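Local coordinates for sensory transduction histidine kinase, putative (Borrelia burgdorferi, PDB 5BWJ), which probably senses small molecules with this periplasmic Venus flytrap domain of a hybrid histidine kinase, which would then phosphorylate a histidine to relay the signal, at residues B[5-11]-B[44-50]; B[12-16]-B[138-142]; B[84-90]-B[181-187]. The contacts are given in a common frame with arbitrary orientation. Residues are numbered along the deposited sequence.

Contact 1: residues B[5-11]-B[44-50]; sequences KDIFKFK and NADIMVE
Two parallel neighbouring strands of a beta-alpha-beta crossover, linked through helix 32-42, form this contact in one lobe of the sensor domain. Both backbones are extended; the strand axes approach to 4.6 Å at 25°. Asn44 (phi 47°) is the C-prime residue of the Schellman motif ending helix 32-42. The CB of Ala45 meets the edge of the Phe8 ring (CD2, 3.9 Å). Asp46 pairs with Ile7: Asp46 N donates to Asp6 O (2.8 Å), and Phe8 N to Asp46 O (3.0 Å). Ile47, chi1 p, lies beside Phe8; its CG2 touches Phe10 CE2 (3.8 Å), on the side packed by helix 32-42. Met48 pairs with Lys9: Met48 N donates to Phe8 O (2.9 Å), and Phe10 N to Met48 O (2.7 Å). Glu50 N donates to Phe10 O (2.9 Å). Its all-trans stem (chi1 and chi2 t) carries the carboxylate between two lysines, which also bridge to Glu61. Salt bridges join Glu50 OE2 to Lys9 NZ (3.1 Å) and Glu50 OE1 to Lys11 NZ (2.5 Å).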
loop_
_atom_site.group_PDB
_atom_site.type_symbol
_atom_site.label_atom_id
_atom_site.label_comp_id
_atom_site.label_asym_id
_atom_site.label_seq_id
_atom_site.Cartn_x
_atom_site.Cartn_y
_atom_site.Cartn_z
ATOM N N LYS B 5 18.078 -25.241 17.494
ATOM C CA LYS B 5 17.242 -24.250 16.827
ATOM C C LYS B 5 17.478 -22.865 17.420
ATOM O O LYS B 5 17.308 -22.656 18.622
ATOM C CB LYS B 5 15.762 -24.629 16.938
ATOM C CG LYS B 5 14.830 -23.711 16.156
ATOM C CD LYS B 5 13.369 -24.087 16.348
ATOM C CE LYS B 5 13.019 -25.381 15.636
ATOM N NZ LYS B 5 11.571 -25.701 15.770
ATOM N N ASP B 6 17.871 -21.926 16.567
ATOM C CA ASP B 6 18.151 -20.560 16.994
ATOM C C ASP B 6 16.864 -19.787 17.254
ATOM O O ASP B 6 15.798 -20.151 16.756
ATOM C CB ASP B 6 18.982 -19.830 15.936
ATOM C CG ASP B 6 20.321 -20.491 15.685
ATOM O OD1 ASP B 6 20.931 -20.994 16.654
ATOM O OD2 ASP B 6 20.766 -20.507 14.519
ATOM N N ILE B 7 16.978 -18.715 18.034
ATOM C CA ILE B 7 15.851 -17.835 18.321
ATOM C C ILE B 7 16.239 -16.390 18.007
ATOM O O ILE B 7 17.311 -15.932 18.398
ATOM C CB ILE B 7 15.394 -17.965 19.792
ATOM C CG1 ILE B 7 14.295 -16.948 20.106
ATOM C CG2 ILE B 7 16.576 -17.796 20.745
ATOM C CD1 ILE B 7 13.571 -17.215 21.409
ATOM N N PHE B 8 15.370 -15.686 17.284
ATOM C CA PHE B 8 15.652 -14.319 16.850
ATOM C C PHE B 8 14.528 -13.364 17.233
ATOM O O PHE B 8 13.351 -13.713 17.174
ATOM C CB PHE B 8 15.880 -14.273 15.338
ATOM C CG PHE B 8 17.073 -15.065 14.883
ATOM C CD1 PHE B 8 18.358 -14.604 15.121
ATOM C CD2 PHE B 8 16.910 -16.267 14.215
ATOM C CE1 PHE B 8 19.459 -15.331 14.706
ATOM C CE2 PHE B 8 18.008 -16.998 13.796
ATOM C CZ PHE B 8 19.283 -16.529 14.042
ATOM N N LYS B 9 14.911 -12.153 17.621
ATOM C CA LYS B 9 13.959 -11.133 18.042
ATOM C C LYS B 9 13.703 -10.133 16.919
ATOM O O LYS B 9 14.638 -9.559 16.359
ATOM C CB LYS B 9 14.479 -10.413 19.287
ATOM C CG LYS B 9 13.499 -9.439 19.911
ATOM C CD LYS B 9 14.032 -8.920 21.238
ATOM C CE LYS B 9 13.019 -8.042 21.952
ATOM N NZ LYS B 9 13.512 -7.604 23.288
ATOM N N PHE B 10 12.429 -9.944 16.589
ATOM C CA PHE B 10 12.016 -8.935 15.622
ATOM C C PHE B 10 11.329 -7.777 16.336
ATOM O O PHE B 10 10.370 -7.979 17.082
ATOM C CB PHE B 10 11.080 -9.542 14.573
ATOM C CG PHE B 10 11.782 -10.401 13.557
ATOM C CD1 PHE B 10 12.140 -9.885 12.322
ATOM C CD2 PHE B 10 12.085 -11.722 13.837
ATOM C CE1 PHE B 10 12.786 -10.673 11.383
ATOM C CE2 PHE B 10 12.731 -12.514 12.905
ATOM C CZ PHE B 10 13.081 -11.987 11.673
ATOM N N LYS B 11 11.834 -6.567 16.116
ATOM C CA LYS B 11 11.225 -5.369 16.684
ATOM C C LYS B 11 10.430 -4.614 15.626
ATOM O O LYS B 11 10.997 -4.083 14.668
ATOM C CB LYS B 11 12.288 -4.455 17.295
ATOM C CG LYS B 11 12.757 -4.899 18.672
ATOM C CD LYS B 11 13.584 -3.818 19.347
ATOM C CE LYS B 11 14.035 -4.238 20.732
ATOM N NZ LYS B 11 12.892 -4.493 21.653
ATOM N N ASN B 44 14.944 -22.636 10.004
ATOM C CA ASN B 44 15.019 -23.519 11.166
ATOM C C ASN B 44 15.259 -22.731 12.451
ATOM O O ASN B 44 16.262 -22.930 13.138
ATOM C CB ASN B 44 16.123 -24.561 10.975
ATOM C CG ASN B 44 16.110 -25.634 12.053
ATOM O OD1 ASN B 44 15.057 -25.971 12.596
ATOM N ND2 ASN B 44 17.283 -26.169 12.371
ATOM N N ALA B 45 14.338 -21.824 12.760
ATOM C CA ALA B 45 14.495 -20.945 13.909
ATOM C C ALA B 45 13.157 -20.624 14.557
ATOM O O ALA B 45 12.098 -20.843 13.969
ATOM C CB ALA B 45 15.197 -19.662 13.492
ATOM N N ASP B 46 13.224 -20.118 15.783
ATOM C CA ASP B 46 12.060 -19.578 16.467
ATOM C C ASP B 46 12.146 -18.062 16.428
ATOM O O ASP B 46 13.227 -17.507 16.245
ATOM C CB ASP B 46 11.990 -20.086 17.906
ATOM C CG ASP B 46 11.808 -21.587 17.983
ATOM O OD1 ASP B 46 10.930 -22.113 17.265
ATOM O OD2 ASP B 46 12.544 -22.241 18.750
ATOM N N ILE B 47 11.010 -17.394 16.594
ATOM C CA ILE B 47 10.979 -15.941 16.527
ATOM C C ILE B 47 10.237 -15.323 17.705
ATOM O O ILE B 47 9.321 -15.921 18.273
ATOM C CB ILE B 47 10.331 -15.455 15.215
ATOM C CG1 ILE B 47 8.945 -16.077 15.037
ATOM C CG2 ILE B 47 11.230 -15.796 14.029
ATOM C CD1 ILE B 47 8.151 -15.474 13.900
ATOM N N MET B 48 10.675 -14.121 18.066
ATOM C CA MET B 48 10.020 -13.301 19.072
ATOM C C MET B 48 9.680 -11.953 18.454
ATOM O O MET B 48 10.551 -11.283 17.901
ATOM C CB MET B 48 10.923 -13.121 20.297
ATOM C CG MET B 48 10.500 -11.999 21.240
ATOM S SD MET B 48 8.820 -12.192 21.862
ATOM C CE MET B 48 8.617 -10.649 22.744
ATOM N N VAL B 49 8.413 -11.563 18.547
ATOM C CA VAL B 49 7.964 -10.281 18.020
ATOM C C VAL B 49 7.677 -9.323 19.166
ATOM O O VAL B 49 6.990 -9.678 20.126
ATOM C CB VAL B 49 6.705 -10.432 17.148
ATOM C CG1 VAL B 49 6.303 -9.090 16.556
ATOM C CG2 VAL B 49 6.949 -11.444 16.038
ATOM N N GLU B 50 8.215 -8.112 19.060
ATOM C CA GLU B 50 7.982 -7.074 20.054
ATOM C C GLU B 50 7.698 -5.745 19.367
ATOM O O GLU B 50 8.453 -5.310 18.499
ATOM C CB GLU B 50 9.185 -6.939 20.990
ATOM C CG GLU B 50 9.043 -5.831 22.023
ATOM C CD GLU B 50 10.226 -5.756 22.968
ATOM O OE1 GLU B 50 10.852 -4.678 23.051
ATOM O OE2 GLU B 50 10.523 -6.773 23.631
#

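Contact 2: residues B[12-16]-B[138-142]; sequences LVDQF and DNSQE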
loop_
_atom_site.group_PDB
_atom_site.type_symbol
_atom_site.label_atom_id
_atom_site.label_comp_id
_atom_site.label_asym_id
_atom_site.label_seq_id
_atom_site.Cartn_x
_atom_site.Cartn_y
_atom_site.Cartn_z
ATOM N N LEU B 12 9.113 -4.578 15.805
ATOM C CA LEU B 12 8.227 -3.869 14.890
ATOM C C LEU B 12 8.051 -2.429 15.356
ATOM O O LEU B 12 7.432 -2.168 16.389
ATOM C CB LEU B 12 6.873 -4.579 14.796
ATOM C CG LEU B 12 6.945 -6.073 14.456
ATOM C CD1 LEU B 12 5.554 -6.679 14.351
ATOM C CD2 LEU B 12 7.719 -6.312 13.174
ATOM N N VAL B 13 8.607 -1.497 14.589
ATOM C CA VAL B 13 8.632 -0.094 14.984
ATOM C C VAL B 13 7.399 0.653 14.482
ATOM O O VAL B 13 7.048 0.567 13.304
ATOM C CB VAL B 13 9.899 0.613 14.459
ATOM C CG1 VAL B 13 9.978 2.041 14.990
ATOM C CG2 VAL B 13 11.144 -0.165 14.856
ATOM N N ASP B 14 6.753 1.383 15.389
ATOM C CA ASP B 14 5.624 2.243 15.045
ATOM C C ASP B 14 4.502 1.418 14.403
ATOM O O ASP B 14 4.095 0.393 14.956
ATOM C CB ASP B 14 6.100 3.377 14.126
ATOM C CG ASP B 14 5.093 4.511 14.012
ATOM O OD1 ASP B 14 4.199 4.619 14.878
ATOM O OD2 ASP B 14 5.199 5.302 13.051
ATOM N N GLN B 15 4.002 1.856 13.249
ATOM C CA GLN B 15 2.968 1.124 12.526
ATOM C C GLN B 15 3.271 1.148 11.034
ATOM O O GLN B 15 3.907 2.078 10.532
ATOM C CB GLN B 15 1.587 1.720 12.800
ATOM C CG GLN B 15 1.207 1.747 14.274
ATOM C CD GLN B 15 -0.215 2.218 14.495
ATOM O OE1 GLN B 15 -1.168 1.611 14.002
ATOM N NE2 GLN B 15 -0.368 3.313 15.232
ATOM N N PHE B 16 2.805 0.120 10.333
ATOM C CA PHE B 16 3.165 -0.096 8.936
ATOM C C PHE B 16 2.060 -0.886 8.243
ATOM O O PHE B 16 2.159 -2.101 8.088
ATOM C CB PHE B 16 4.509 -0.835 8.855
ATOM C CG PHE B 16 5.063 -0.982 7.461
ATOM C CD1 PHE B 16 6.220 -1.715 7.253
ATOM C CD2 PHE B 16 4.450 -0.388 6.368
ATOM C CE1 PHE B 16 6.746 -1.863 5.984
ATOM C CE2 PHE B 16 4.975 -0.533 5.097
ATOM C CZ PHE B 16 6.124 -1.272 4.906
ATOM N N ASP B 138 7.375 11.534 17.489
ATOM C CA ASP B 138 8.097 10.309 17.812
ATOM C C ASP B 138 7.530 9.112 17.057
ATOM O O ASP B 138 8.235 8.133 16.820
ATOM C CB ASP B 138 8.051 10.036 19.319
ATOM C CG ASP B 138 8.814 11.069 20.127
ATOM O OD1 ASP B 138 9.769 11.666 19.587
ATOM O OD2 ASP B 138 8.465 11.276 21.309
ATOM N N ASN B 139 6.256 9.193 16.685
ATOM C CA ASN B 139 5.588 8.091 15.997
ATOM C C ASN B 139 4.348 8.553 15.238
ATOM O O ASN B 139 3.912 9.694 15.382
ATOM C CB ASN B 139 5.206 7.000 16.997
ATOM C CG ASN B 139 4.359 7.526 18.138
ATOM O OD1 ASN B 139 3.222 7.951 17.938
ATOM N ND2 ASN B 139 4.907 7.488 19.346
ATOM N N SER B 140 3.782 7.653 14.440
ATOM C CA SER B 140 2.637 7.982 13.595
ATOM C C SER B 140 1.442 8.463 14.411
ATOM O O SER B 140 0.783 9.433 14.042
ATOM C CB SER B 140 2.228 6.769 12.752
ATOM O OG SER B 140 3.248 6.415 11.837
ATOM N N GLN B 141 1.164 7.781 15.516
ATOM C CA GLN B 141 0.032 8.131 16.365
ATOM C C GLN B 141 0.157 9.558 16.891
ATOM O O GLN B 141 -0.796 10.336 16.832
ATOM C CB GLN B 141 -0.078 7.147 17.527
ATOM C CG GLN B 141 -1.233 7.411 18.466
ATOM C CD GLN B 141 -1.483 6.242 19.393
ATOM O OE1 GLN B 141 -1.797 5.139 18.944
ATOM N NE2 GLN B 141 -1.325 6.469 20.692
ATOM N N GLU B 142 1.335 9.896 17.401
ATOM C CA GLU B 142 1.588 11.245 17.891
ATOM C C GLU B 142 1.473 12.254 16.755
ATOM O O GLU B 142 0.938 13.348 16.935
ATOM C CB GLU B 142 2.973 11.331 18.531
ATOM C CG GLU B 142 3.380 12.737 18.957
ATOM C CD GLU B 142 4.780 12.783 19.535
ATOM O OE1 GLU B 142 5.261 11.735 20.014
ATOM O OE2 GLU B 142 5.403 13.866 19.502
HETATM O O HOH W 1 2.139 4.963 16.170
HETATM O O HOH W 2 -2.863 4.639 16.466
#
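Asp14 is the key side chain here. Its backbone has positive phi (59/-129), a sharp bend just after strand 6-13 ends. Chi1 is t, and the CA-to-CB bond points toward the start of helix 140-148. Ser140 N donates to both Asp14 OD1 and Asp14 OD2, each at 3.1 Å. Ser140, chi1 m, also turns its hydroxyl inward, and Ser140 OG donates to Asp14 OD2 at 2.6 Å. Asn139, chi1 p, is the N-cap. Its CB lies 3.3 Å from Asp14 OD1, but its amide end leads away: Asn139 OD1 accepts from Glu142 N at 2.8 Å, and ND2 bonds to Asn54. The helix start thus receives the Asn139 cap from its own chain segment and the Asp14 carboxylate from the strand-end loop. Gln15, chi1 m, sends its amide toward Gln141, but the two meet through water. Water 1 donates to Asp14 OD1 (2.5 Å) and accepts from Gln15 NE2 and Gln141 N (3.1 Å each). Water 2 joins Gln15 NE2 (3.1 Å) to Gln141 OE1 (2.7 Å). The backbone N of Lys22 bonds to Gln15 OE1, and its NZ bonds to Gln141 OE1. The contact ties a strand-end loop of one lobe to a helix N-terminus of the other, an interlobe bridge consistent with the two-lobed Venus flytrap fold.

Contact 3: residues B[84-90]-B[181-187]; sequences ELARSIS and VFYSIKN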
loop_
_atom_site.group_PDB
_atom_site.type_symbol
_atom_site.label_atom_id
_atom_site.label_comp_id
_atom_site.label_asym_id
_atom_site.label_seq_id
_atom_site.Cartn_x
_atom_site.Cartn_y
_atom_site.Cartn_z
ATOM N N GLU B 84 14.473 -5.161 0.787
ATOM C CA GLU B 84 13.266 -4.350 0.707
ATOM C C GLU B 84 12.039 -5.182 1.068
ATOM O O GLU B 84 11.860 -6.291 0.564
ATOM C CB GLU B 84 13.122 -3.762 -0.699
ATOM C CG GLU B 84 11.874 -2.923 -0.917
ATOM C CD GLU B 84 11.824 -2.321 -2.311
ATOM O OE1 GLU B 84 12.848 -1.759 -2.755
ATOM O OE2 GLU B 84 10.764 -2.417 -2.966
ATOM N N LEU B 85 11.196 -4.639 1.941
ATOM C CA LEU B 85 10.000 -5.341 2.394
ATOM C C LEU B 85 8.770 -4.888 1.614
ATOM O O LEU B 85 7.935 -5.704 1.226
ATOM C CB LEU B 85 9.793 -5.116 3.891
ATOM C CG LEU B 85 8.564 -5.775 4.522
ATOM C CD1 LEU B 85 8.516 -7.268 4.227
ATOM C CD2 LEU B 85 8.563 -5.529 6.021
ATOM N N ALA B 86 8.664 -3.584 1.391
ATOM C CA ALA B 86 7.563 -3.025 0.619
ATOM C C ALA B 86 7.870 -1.583 0.241
ATOM O O ALA B 86 8.870 -1.014 0.682
ATOM C CB ALA B 86 6.265 -3.102 1.403
ATOM N N ARG B 87 6.999 -1.004 -0.579
ATOM C CA ARG B 87 7.158 0.370 -1.038
ATOM C C ARG B 87 6.013 1.244 -0.547
ATOM O O ARG B 87 4.901 0.764 -0.332
ATOM C CB ARG B 87 7.227 0.420 -2.566
ATOM C CG ARG B 87 8.597 0.126 -3.148
ATOM C CD ARG B 87 8.557 0.165 -4.668
ATOM N NE ARG B 87 9.871 0.420 -5.256
ATOM C CZ ARG B 87 10.745 -0.522 -5.602
ATOM N NH1 ARG B 87 11.910 -0.174 -6.133
ATOM N NH2 ARG B 87 10.468 -1.807 -5.421
ATOM N N SER B 88 6.300 2.531 -0.379
ATOM C CA SER B 88 5.289 3.513 -0.009
ATOM C C SER B 88 5.453 4.775 -0.847
ATOM O O SER B 88 6.438 4.929 -1.572
ATOM C CB SER B 88 5.384 3.853 1.480
ATOM O OG SER B 88 5.183 2.704 2.284
ATOM N N ILE B 89 4.474 5.668 -0.747
ATOM C CA ILE B 89 4.542 6.972 -1.387
ATOM C C ILE B 89 4.472 8.046 -0.310
ATOM O O ILE B 89 3.612 7.998 0.569
ATOM C CB ILE B 89 3.404 7.171 -2.413
ATOM C CG1 ILE B 89 3.485 6.092 -3.497
ATOM C CG2 ILE B 89 3.477 8.571 -3.030
ATOM C CD1 ILE B 89 2.370 6.147 -4.537
ATOM N N SER B 90 5.392 9.003 -0.366
ATOM C CA SER B 90 5.383 10.116 0.572
ATOM C C SER B 90 4.253 11.076 0.215
ATOM O O SER B 90 4.134 11.500 -0.933
ATOM C CB SER B 90 6.728 10.846 0.563
ATOM O OG SER B 90 6.932 11.522 -0.666
ATOM N N VAL B 181 5.189 16.539 -4.321
ATOM C CA VAL B 181 5.887 16.120 -3.108
ATOM C C VAL B 181 5.918 14.596 -2.997
ATOM O O VAL B 181 6.207 14.047 -1.930
ATOM C CB VAL B 181 5.221 16.700 -1.840
ATOM C CG1 VAL B 181 5.315 18.217 -1.832
ATOM C CG2 VAL B 181 3.765 16.249 -1.740
ATOM N N PHE B 182 5.623 13.921 -4.105
ATOM C CA PHE B 182 5.471 12.471 -4.104
ATOM C C PHE B 182 6.772 11.755 -4.445
ATOM O O PHE B 182 7.241 11.806 -5.584
ATOM C CB PHE B 182 4.379 12.059 -5.090
ATOM C CG PHE B 182 3.097 12.820 -4.925
ATOM C CD1 PHE B 182 2.305 12.631 -3.805
ATOM C CD2 PHE B 182 2.681 13.723 -5.889
ATOM C CE1 PHE B 182 1.124 13.331 -3.648
ATOM C CE2 PHE B 182 1.502 14.424 -5.739
ATOM C CZ PHE B 182 0.722 14.228 -4.616
ATOM N N TYR B 183 7.342 11.091 -3.444
ATOM C CA TYR B 183 8.530 10.265 -3.624
ATOM C C TYR B 183 8.173 8.797 -3.435
ATOM O O TYR B 183 7.327 8.462 -2.605
ATOM C CB TYR B 183 9.626 10.655 -2.628
ATOM C CG TYR B 183 10.201 12.039 -2.822
ATOM C CD1 TYR B 183 11.384 12.228 -3.523
ATOM C CD2 TYR B 183 9.569 13.156 -2.290
ATOM C CE1 TYR B 183 11.918 13.490 -3.697
ATOM C CE2 TYR B 183 10.096 14.422 -2.459
ATOM C CZ TYR B 183 11.271 14.583 -3.162
ATOM O OH TYR B 183 11.800 15.843 -3.333
ATOM N N SER B 184 8.816 7.924 -4.204
ATOM C CA SER B 184 8.701 6.491 -3.974
ATOM C C SER B 184 9.651 6.098 -2.848
ATOM O O SER B 184 10.868 6.234 -2.980
ATOM C CB SER B 184 9.015 5.700 -5.242
ATOM O OG SER B 184 8.801 4.315 -5.032
ATOM N N ILE B 185 9.084 5.618 -1.746
ATOM C CA ILE B 185 9.855 5.287 -0.554
ATOM C C ILE B 185 9.984 3.779 -0.393
ATOM O O ILE B 185 8.999 3.051 -0.481
ATOM C CB ILE B 185 9.204 5.872 0.719
ATOM C CG1 ILE B 185 9.001 7.384 0.572
ATOM C CG2 ILE B 185 10.043 5.552 1.954
ATOM C CD1 ILE B 185 10.281 8.174 0.381
ATOM N N LYS B 186 11.207 3.322 -0.147
ATOM C CA LYS B 186 11.469 1.907 0.082
ATOM C C LYS B 186 11.473 1.603 1.578
ATOM O O LYS B 186 12.153 2.274 2.357
ATOM C CB LYS B 186 12.803 1.501 -0.544
ATOM C CG LYS B 186 12.983 1.985 -1.974
ATOM C CD LYS B 186 14.302 1.513 -2.565
ATOM C CE LYS B 186 14.667 2.302 -3.815
ATOM N NZ LYS B 186 13.577 2.291 -4.827
ATOM N N ASN B 187 10.696 0.599 1.970
ATOM C CA ASN B 187 10.690 0.118 3.345
ATOM C C ASN B 187 11.538 -1.143 3.448
ATOM O O ASN B 187 11.214 -2.167 2.845
ATOM C CB ASN B 187 9.259 -0.146 3.817
ATOM C CG ASN B 187 8.387 1.094 3.744
ATOM O OD1 ASN B 187 8.497 1.994 4.579
ATOM N ND2 ASN B 187 7.519 1.150 2.741
HETATM O O HOH W 3 6.596 3.686 -4.209
#
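A short salt bridge inside one strand, Arg87 NH2 to Glu84 OE2 at 2.5 Å, is the strongest charged pair. It partly balances like charges nearby: Arg87 NH1 lies 3.2 Å from Lys186 NZ, and Arg87 of the second subunit is also close. Across the strands, Leu85 N donates to Asn187 O at 2.6 Å and Ala86 N to the same Asn187 O at 3.3 Å. Two residues facing one make a classic beta bulge. Asn187 N returns a bond to Ala86 O (2.8 Å). Ser88 and Ile185 form a hydrogen-bonded antiparallel pair, with Ile185 N to Ser88 O at 2.7 Å and Ser88 N to Ile185 O at 2.8 Å. Asn187 ND2 donates to Ser88 OG (2.8 Å), which also bonds to Asp158. Ser90 N still donates to Tyr183 O (3.0 Å), and its side chain adds two more bonds: Ser90 OG donates to Val181 O (2.9 Å) and accepts from Tyr183 N (2.8 Å). Water 3 links Ser88 O (2.9 Å) and Ser184 OG (2.4 Å). Apolar packing is lighter. Ile89 CG2 meets Phe182 CB at 4.2 Å. Ile89 packs on Phe19 of the second subunit, and Phe182 on Leu210 of that subunit. Ile185 rests on helix 121-128. Two long antiparallel strands running between the lobes are consistent with the hinge of a Venus flytrap fold.

Overall arrangement
All three contacts reach the same mixed sheet. Contacts 1 and 2 share strand 6-13: Glu50 O, in contact 1, lies 2.9 Å from Leu12 N, in contact 2. Contact 1 is the most peripheral, about 19 Å between its centre and that of the chain, and combines parallel pairing with lysine-glutamate bridges. Contact 2 is buried and about 7 Å from the chain centre by the same measure. It has no strand pairing and relies on one carboxylate, a helix end and waters. Contact 3 is antiparallel, partly buried and borders the second subunit. Phe16 connects it to contact 2, with Phe16 CZ 3.5 Å from Asn187 CG. Contacts 1 and 3 do not touch.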